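Local coordinates for oxidoreductase, NAD-binding/iron-sulfur cluster-binding protein (Nitratireductor pacificus pht-3B, PDB 6ZXU) that catalyses reductive dehalogenation, using a bound cobalamin together with two [4Fe-4S] clusters, at residues L364-K369 with M470-R475; E417-Y422 with V518-L523. One frame throughout, in Å; residues are numbered along the deposited sequence.

Contact 1. Residues L364-K369 with M470-R475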
ATOM      1  N   LEU A 364      22.025  -6.701 -18.995  1.00 24.90           N
ATOM      2  CA  LEU A 364      22.459  -5.448 -19.575  1.00 27.67           C
ATOM      3  C   LEU A 364      23.921  -5.257 -19.274  1.00 30.06           C
ATOM      4  O   LEU A 364      24.470  -5.864 -18.325  1.00 29.98           O
ATOM      5  CB  LEU A 364      21.670  -4.264 -18.995  1.00 26.69           C
ATOM      6  CG  LEU A 364      20.176  -4.158 -19.256  1.00 27.20           C
ATOM      7  CD1 LEU A 364      19.585  -2.866 -18.601  1.00 26.37           C
ATOM      8  CD2 LEU A 364      19.827  -4.214 -20.699  1.00 28.05           C
ATOM      9  N   ALA A 365      24.534  -4.308 -19.988  1.00 32.59           N
ATOM     10  CA  ALA A 365      25.916  -3.849 -19.711  1.00 34.03           C
ATOM     11  C   ALA A 365      25.918  -2.557 -18.917  1.00 29.94           C
ATOM     12  O   ALA A 365      25.219  -1.615 -19.316  1.00 29.78           O
ATOM     13  CB  ALA A 365      26.630  -3.603 -21.045  1.00 35.64           C
ATOM     14  N   PRO A 366      26.741  -2.482 -17.876  1.00 29.31           N
ATOM     15  CA  PRO A 366      26.841  -1.227 -17.126  1.00 32.22           C
ATOM     16  C   PRO A 366      27.150  -0.043 -18.026  1.00 34.43           C
ATOM     17  O   PRO A 366      27.974  -0.156 -18.928  1.00 38.26           O
ATOM     18  CB  PRO A 366      27.969  -1.494 -16.135  1.00 30.89           C
ATOM     19  CG  PRO A 366      27.911  -2.997 -15.926  1.00 30.07           C
ATOM     20  CD  PRO A 366      27.507  -3.573 -17.230  1.00 28.59           C
ATOM     21  N   THR A 367      26.457   1.071 -17.798  1.00 30.18           N
ATOM     22  CA  THR A 367      26.516   2.188 -18.671  1.00 30.78           C
ATOM     23  C   THR A 367      27.519   3.227 -18.161  1.00 31.57           C
ATOM     24  O   THR A 367      27.815   4.175 -18.867  1.00 35.38           O
ATOM     25  CB  THR A 367      25.153   2.878 -18.814  1.00 29.98           C
ATOM     26  OG1 THR A 367      24.753   3.417 -17.548  1.00 35.05           O
ATOM     27  CG2 THR A 367      24.156   1.956 -19.300  1.00 28.28           C
ATOM     28  N   GLY A 368      28.028   3.068 -16.943  1.00 30.94           N
ATOM     29  CA  GLY A 368      28.829   4.125 -16.314  1.00 33.46           C
ATOM     30  C   GLY A 368      28.023   5.254 -15.628  1.00 33.96           C
ATOM     31  O   GLY A 368      28.580   6.098 -14.945  1.00 35.83           O
ATOM     32  N   LYS A 369      26.710   5.294 -15.811  1.00 33.90           N
ATOM     33  CA  LYS A 369      25.887   6.265 -15.053  1.00 33.42           C
ATOM     34  C   LYS A 369      25.631   5.733 -13.624  1.00 32.37           C
ATOM     35  O   LYS A 369      25.816   4.542 -13.343  1.00 30.37           O
ATOM     36  CB  LYS A 369      24.574   6.514 -15.755  1.00 32.80           C
ATOM     37  CG  LYS A 369      24.738   7.099 -17.155  1.00 36.91           C
ATOM     38  CD  LYS A 369      23.436   7.022 -17.910  1.00 39.80           C
ATOM     39  CE  LYS A 369      23.603   7.357 -19.395  1.00 46.96           C
ATOM     40  NZ  LYS A 369      23.387   8.806 -19.480  1.00 52.34           N
ATOM     41  N   MET A 470      21.402   2.645 -15.216  1.00 27.94           N
ATOM     42  CA  MET A 470      22.801   2.387 -14.843  1.00 27.81           C
ATOM     43  C   MET A 470      23.410   1.138 -15.499  1.00 24.79           C
ATOM     44  O   MET A 470      24.523   0.750 -15.164  1.00 26.47           O
ATOM     45  CB  MET A 470      22.870   2.270 -13.306  1.00 27.75           C
ATOM     46  CG  MET A 470      22.370   3.504 -12.561  1.00 28.12           C
ATOM     47  SD  MET A 470      22.625   3.464 -10.779  1.00 29.29           S
ATOM     48  CE  MET A 470      21.485   2.158 -10.300  1.00 29.37           C
ATOM     49  N   GLY A 471      22.629   0.457 -16.318  1.00 26.54           N
ATOM     50  CA  GLY A 471      23.059  -0.734 -17.017  1.00 25.74           C
ATOM     51  C   GLY A 471      22.991  -2.012 -16.215  1.00 28.67           C
ATOM     52  O   GLY A 471      23.794  -2.942 -16.432  1.00 22.62           O
ATOM     53  N   TYR A 472      21.977  -2.108 -15.330  1.00 25.82           N
ATOM     54  CA  TYR A 472      21.712  -3.354 -14.600  1.00 21.11           C
ATOM     55  C   TYR A 472      20.304  -3.767 -14.835  1.00 22.10           C
ATOM     56  O   TYR A 472      19.373  -2.973 -14.605  1.00 23.14           O
ATOM     57  CB  TYR A 472      22.006  -3.145 -13.110  1.00 22.49           C
ATOM     58  CG  TYR A 472      23.443  -2.939 -12.841  1.00 23.52           C
ATOM     59  CD1 TYR A 472      24.300  -4.028 -12.665  1.00 26.28           C
ATOM     60  CD2 TYR A 472      23.985  -1.671 -12.775  1.00 25.38           C
ATOM     61  CE1 TYR A 472      25.659  -3.856 -12.453  1.00 25.26           C
ATOM     62  CE2 TYR A 472      25.331  -1.485 -12.576  1.00 27.94           C
ATOM     63  CZ  TYR A 472      26.158  -2.583 -12.371  1.00 27.89           C
ATOM     64  OH  TYR A 472      27.484  -2.370 -12.127  1.00 32.89           O
ATOM     65  N   SER A 473      20.092  -4.946 -15.371  1.00 18.38           N
ATOM     66  CA  SER A 473      18.776  -5.388 -15.751  1.00 18.52           C
ATOM     67  C   SER A 473      17.868  -5.382 -14.446  1.00 18.49           C
ATOM     68  O   SER A 473      18.336  -5.669 -13.373  1.00 18.98           O
ATOM     69  CB  SER A 473      18.820  -6.790 -16.310  1.00 16.97           C
ATOM     70  OG  SER A 473      17.619  -7.184 -16.879  1.00 17.31           O
ATOM     71  N   ALA A 474      16.621  -5.019 -14.616  1.00 17.48           N
ATOM     72  CA  ALA A 474      15.691  -4.910 -13.473  1.00 18.31           C
ATOM     73  C   ALA A 474      14.287  -4.954 -14.006  1.00 18.71           C
ATOM     74  O   ALA A 474      13.986  -4.379 -15.060  1.00 19.10           O
ATOM     75  CB  ALA A 474      15.951  -3.654 -12.708  1.00 17.54           C
ATOM     76  N   ARG A 475      13.429  -5.693 -13.307  1.00 18.64           N
ATOM     77  CA  ARG A 475      12.032  -5.828 -13.648  1.00 17.05           C
ATOM     78  C   ARG A 475      11.195  -5.773 -12.384  1.00 15.90           C
ATOM     79  O   ARG A 475      11.526  -6.436 -11.391  1.00 12.35           O
ATOM     80  CB  ARG A 475      11.805  -7.138 -14.350  1.00 17.10           C
ATOM     81  CG  ARG A 475      10.382  -7.276 -14.765  1.00 17.27           C
ATOM     82  CD  ARG A 475      10.118  -8.311 -15.763  1.00 18.68           C
ATOM     83  NE  ARG A 475       8.670  -8.439 -15.972  1.00 20.33           N
ATOM     84  CZ  ARG A 475       7.928  -7.847 -16.924  1.00 20.51           C
ATOM     85  NH1 ARG A 475       8.475  -7.026 -17.819  1.00 20.18           N
ATOM     86  NH2 ARG A 475       6.649  -8.096 -16.999  1.00 19.45           N
TER
HETATM   87  O   HOH W   1      22.129  -6.936 -15.981  1.00 22.53           O
HETATM   88  O   HOH W   2      24.617  -5.444 -15.855  1.00 36.71           O
HETATM   89  O   HOH W   3      26.683   2.189 -14.429  1.00 32.37           O
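P366 meets Y472 at the hydroxyl end of the ring. The pyrrolidine crosses the tyrosine side chain at about a right angle, and P366 CG stands oblique to the ring, 3.9 Å from Y472 OH. L373, L523 and P524 also touch this tyrosine. G471, by contrast, packs through bare backbone. It is the first residue beyond the helical turn of a Schellman motif, with positive phi, and its CA gives a CH...O contact to A365 O at 3.3 Å. P366 N has no hydrogen to offer to the nearby G471 O. The one direct hydrogen bond runs from T367 N to M470 O, 3.3 Å long and nearly straight at 168°, but the donor stands 60° out of the carbonyl plane. M470 O has a second donor in a water 2.7 Å away, which also donates to K369 O. T367 OG1, placed between the backbone N and the carbonyl carbon, accepts from K369 N in an ST turn and also bonds R469 O. At the other end L364 lays CD1 3.9 Å from S473 N, while one water accepts from both backbone amides, 3.0 Å from L364 N and 2.9 Å from S473 N. The two paths point 162° apart, running almost antiparallel without forming a beta bridge. This is loop packing at the turn between helix 445-469 and strand 474-477, an outermost strand of its four-stranded sheet; L364 and K369 reach back to R468 and R469 in the last turn of that helix.

Contact 2. Residues E417-Y422 with V518-L523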
ATOM      1  N   GLU A 417      12.604 -18.246 -16.354  1.00 22.20           N
ATOM      2  CA  GLU A 417      13.964 -18.389 -15.909  1.00 26.82           C
ATOM      3  C   GLU A 417      14.183 -17.569 -14.676  1.00 21.19           C
ATOM      4  O   GLU A 417      13.529 -16.534 -14.472  1.00 22.69           O
ATOM      5  CB  GLU A 417      14.954 -17.879 -16.968  1.00 32.67           C
ATOM      6  CG  GLU A 417      14.873 -18.656 -18.298  1.00 41.75           C
ATOM      7  CD  GLU A 417      15.056 -20.163 -18.140  1.00 52.86           C
ATOM      8  OE1 GLU A 417      14.228 -20.958 -18.745  1.00 58.74           O
ATOM      9  OE2 GLU A 417      16.033 -20.539 -17.391  1.00 64.52           O
ATOM     10  N   ALA A 418      15.095 -17.995 -13.848  1.00 20.92           N
ATOM     11  CA  ALA A 418      15.555 -17.153 -12.736  1.00 20.90           C
ATOM     12  C   ALA A 418      16.534 -16.085 -13.251  1.00 23.84           C
ATOM     13  O   ALA A 418      17.740 -16.192 -13.033  1.00 23.38           O
ATOM     14  CB  ALA A 418      16.185 -18.022 -11.640  1.00 22.09           C
ATOM     15  N   TYR A 419      16.030 -15.029 -13.860  1.00 20.33           N
ATOM     16  CA  TYR A 419      16.868 -14.156 -14.623  1.00 19.44           C
ATOM     17  C   TYR A 419      17.650 -13.098 -13.877  1.00 22.56           C
ATOM     18  O   TYR A 419      18.577 -12.537 -14.440  1.00 20.90           O
ATOM     19  CB  TYR A 419      16.055 -13.563 -15.796  1.00 21.03           C
ATOM     20  CG  TYR A 419      14.667 -13.081 -15.396  1.00 19.53           C
ATOM     21  CD1 TYR A 419      14.509 -11.921 -14.687  1.00 20.13           C
ATOM     22  CD2 TYR A 419      13.547 -13.793 -15.765  1.00 19.55           C
ATOM     23  CE1 TYR A 419      13.237 -11.464 -14.305  1.00 20.03           C
ATOM     24  CE2 TYR A 419      12.296 -13.377 -15.426  1.00 22.08           C
ATOM     25  CZ  TYR A 419      12.140 -12.197 -14.664  1.00 22.03           C
ATOM     26  OH  TYR A 419      10.860 -11.732 -14.380  1.00 19.89           O
ATOM     27  N   HIS A 420      17.325 -12.763 -12.610  1.00 19.61           N
ATOM     28  CA  HIS A 420      18.010 -11.759 -11.881  1.00 18.38           C
ATOM     29  C   HIS A 420      18.519 -12.331 -10.547  1.00 19.21           C
ATOM     30  O   HIS A 420      17.944 -13.221  -9.982  1.00 20.77           O
ATOM     31  CB  HIS A 420      17.126 -10.571 -11.543  1.00 17.21           C
ATOM     32  CG  HIS A 420      16.743  -9.742 -12.701  1.00 18.31           C
ATOM     33  ND1 HIS A 420      15.494  -9.199 -12.841  1.00 18.13           N
ATOM     34  CD2 HIS A 420      17.423  -9.404 -13.824  1.00 18.79           C
ATOM     35  CE1 HIS A 420      15.422  -8.556 -13.997  1.00 18.60           C
ATOM     36  NE2 HIS A 420      16.586  -8.675 -14.602  1.00 18.36           N
ATOM     37  N   ASP A 421      19.549 -11.709 -10.027  1.00 18.53           N
ATOM     38  CA  ASP A 421      20.237 -12.142  -8.805  1.00 20.34           C
ATOM     39  C   ASP A 421      19.663 -11.690  -7.499  1.00 18.32           C
ATOM     40  O   ASP A 421      19.847 -12.346  -6.517  1.00 16.88           O
ATOM     41  CB  ASP A 421      21.664 -11.613  -8.882  1.00 22.55           C
ATOM     42  CG  ASP A 421      22.547 -12.362  -9.968  1.00 31.39           C
ATOM     43  OD1 ASP A 421      22.202 -13.509 -10.320  1.00 29.51           O
ATOM     44  OD2 ASP A 421      23.536 -11.729 -10.473  1.00 33.20           O
ATOM     45  N   TYR A 422      19.037 -10.505  -7.474  1.00 17.33           N
ATOM     46  CA  TYR A 422      18.585  -9.901  -6.239  1.00 17.23           C
ATOM     47  C   TYR A 422      17.119  -9.497  -6.313  1.00 16.58           C
ATOM     48  O   TYR A 422      16.600  -9.236  -7.378  1.00 15.99           O
ATOM     49  CB  TYR A 422      19.409  -8.656  -5.900  1.00 19.09           C
ATOM     50  CG  TYR A 422      20.866  -8.898  -5.708  1.00 22.41           C
ATOM     51  CD1 TYR A 422      21.334  -9.440  -4.508  1.00 26.10           C
ATOM     52  CD2 TYR A 422      21.770  -8.740  -6.778  1.00 26.24           C
ATOM     53  CE1 TYR A 422      22.662  -9.743  -4.330  1.00 28.53           C
ATOM     54  CE2 TYR A 422      23.100  -9.048  -6.615  1.00 30.11           C
ATOM     55  CZ  TYR A 422      23.527  -9.527  -5.402  1.00 28.32           C
ATOM     56  OH  TYR A 422      24.821  -9.815  -5.200  1.00 33.72           O
ATOM     57  N   VAL A 518       7.828  -6.158  -5.251  1.00 14.26           N
ATOM     58  CA  VAL A 518       9.174  -6.663  -5.483  1.00 14.26           C
ATOM     59  C   VAL A 518       9.657  -6.211  -6.852  1.00 13.75           C
ATOM     60  O   VAL A 518       8.902  -6.167  -7.816  1.00 14.30           O
ATOM     61  CB  VAL A 518       9.235  -8.192  -5.414  1.00 13.29           C
ATOM     62  CG1 VAL A 518      10.629  -8.671  -5.657  1.00 13.17           C
ATOM     63  CG2 VAL A 518       8.763  -8.700  -4.098  1.00 13.41           C
ATOM     64  N   PHE A 519      10.901  -5.719  -6.923  1.00 14.42           N
ATOM     65  CA  PHE A 519      11.577  -5.710  -8.199  1.00 14.72           C
ATOM     66  C   PHE A 519      12.857  -6.462  -8.087  1.00 14.34           C
ATOM     67  O   PHE A 519      13.556  -6.366  -7.084  1.00 13.79           O
ATOM     68  CB  PHE A 519      11.806  -4.323  -8.840  1.00 16.40           C
ATOM     69  CG  PHE A 519      12.864  -3.522  -8.220  1.00 15.33           C
ATOM     70  CD1 PHE A 519      12.560  -2.626  -7.180  1.00 17.39           C
ATOM     71  CD2 PHE A 519      14.154  -3.518  -8.753  1.00 14.87           C
ATOM     72  CE1 PHE A 519      13.536  -1.836  -6.627  1.00 18.87           C
ATOM     73  CE2 PHE A 519      15.141  -2.734  -8.167  1.00 16.24           C
ATOM     74  CZ  PHE A 519      14.834  -1.911  -7.113  1.00 18.96           C
ATOM     75  N   THR A 520      13.117  -7.257  -9.121  1.00 13.90           N
ATOM     76  CA  THR A 520      14.369  -8.012  -9.205  1.00 15.26           C
ATOM     77  C   THR A 520      15.391  -7.220 -10.010  1.00 17.32           C
ATOM     78  O   THR A 520      15.023  -6.406 -10.851  1.00 15.70           O
ATOM     79  CB  THR A 520      14.140  -9.385  -9.777  1.00 13.18           C
ATOM     80  OG1 THR A 520      13.442  -9.312 -11.023  1.00 15.57           O
ATOM     81  CG2 THR A 520      13.282 -10.226  -8.764  1.00 17.20           C
ATOM     82  N   THR A 521      16.657  -7.462  -9.733  1.00 17.64           N
ATOM     83  CA  THR A 521      17.724  -6.769 -10.396  1.00 18.94           C
ATOM     84  C   THR A 521      19.023  -7.537 -10.323  1.00 20.10           C
ATOM     85  O   THR A 521      19.223  -8.362  -9.464  1.00 19.72           O
ATOM     86  CB  THR A 521      17.889  -5.345  -9.833  1.00 19.41           C
ATOM     87  OG1 THR A 521      18.839  -4.579 -10.605  1.00 19.53           O
ATOM     88  CG2 THR A 521      18.241  -5.288  -8.370  1.00 18.44           C
ATOM     89  N   ASP A 522      19.979  -7.118 -11.187  1.00 23.66           N
ATOM     90  CA  ASP A 522      21.392  -7.546 -11.092  1.00 21.60           C
ATOM     91  C   ASP A 522      22.313  -6.569 -10.390  1.00 22.12           C
ATOM     92  O   ASP A 522      23.477  -6.902 -10.140  1.00 22.64           O
ATOM     93  CB  ASP A 522      21.942  -7.870 -12.510  1.00 21.30           C
ATOM     94  CG  ASP A 522      21.311  -9.107 -13.101  1.00 26.29           C
ATOM     95  OD1 ASP A 522      20.957 -10.084 -12.309  1.00 23.11           O
ATOM     96  OD2 ASP A 522      21.131  -9.072 -14.360  1.00 25.16           O
ATOM     97  N   LEU A 523      21.833  -5.389  -9.982  1.00 19.42           N
ATOM     98  CA  LEU A 523      22.679  -4.484  -9.224  1.00 18.72           C
ATOM     99  C   LEU A 523      23.228  -5.114  -7.984  1.00 20.25           C
ATOM    100  O   LEU A 523      22.488  -5.585  -7.143  1.00 21.29           O
ATOM    101  CB  LEU A 523      21.917  -3.242  -8.843  1.00 21.03           C
ATOM    102  CG  LEU A 523      22.675  -2.209  -8.071  1.00 24.06           C
ATOM    103  CD1 LEU A 523      23.684  -1.533  -9.000  1.00 29.06           C
ATOM    104  CD2 LEU A 523      21.737  -1.174  -7.455  1.00 28.34           C
TER
HETATM  105  O   HOH W   4      24.670  -9.257  -9.844  1.00 28.38           O
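H420 and T520 form the tight part of this contact. H420 ND1 and T520 OG1 are 2.7 Å apart, bonded in the imidazole plane at an angle of 177°, with either possible as donor. T521 CA makes a CH-pi contact over one face of the ring, 4.2 Å from its centroid and offset toward the rim. On the opposite face Y419 CD1 lies over the ring centre. The imidazole is thus sandwiched, and its rotation is set by the ND1 bond and by a further hydrogen bond between NE2 and S473 OG. T520 OG1 is shared with H477 NE2. Alongside, Y422 and T521 make an antiparallel hydrogen-bonded pair, Y422 N to T521 O and T521 N to Y422 O both 2.9 Å, where strand 422-429 begins beside strand 514-521.

The looser side holds the carboxylates of exposed D421 and partly exposed D522. A water donates to D421 OD2 at 2.8 Å and also to D522 O, and the planes of the two acid groups are 54° apart. D421 N donates to D522 OD1 at 3.1 Å, although D421 OD2 comes within 3.6 Å of the same oxygen. Two like charges this close should repel; the salt bridge from K363 to D522 OD2, with the amide at OD1, probably offsets that cost.

Contacts 1 and 2 lie with their centres 12 Å apart and meet on one antiparallel sheet, in which strands 474-477 and 514-521 are neighbours. R475 O lies 2.9 Å from T520 N, a probable hydrogen bond between the strands, and A474 CB packs 3.4 Å from T520 O. A side-chain link joins them as well: S473 OG, which also bonds E362 O, is 2.9 Å from H420 NE2. Along the chain the segments alternate. Contact 1 is away from the annotated sites, whereas the T520 side chain of contact 2 is about 4 Å from that of cobalamin-binding V484 and about 11 Å from the bound cobalamin itself.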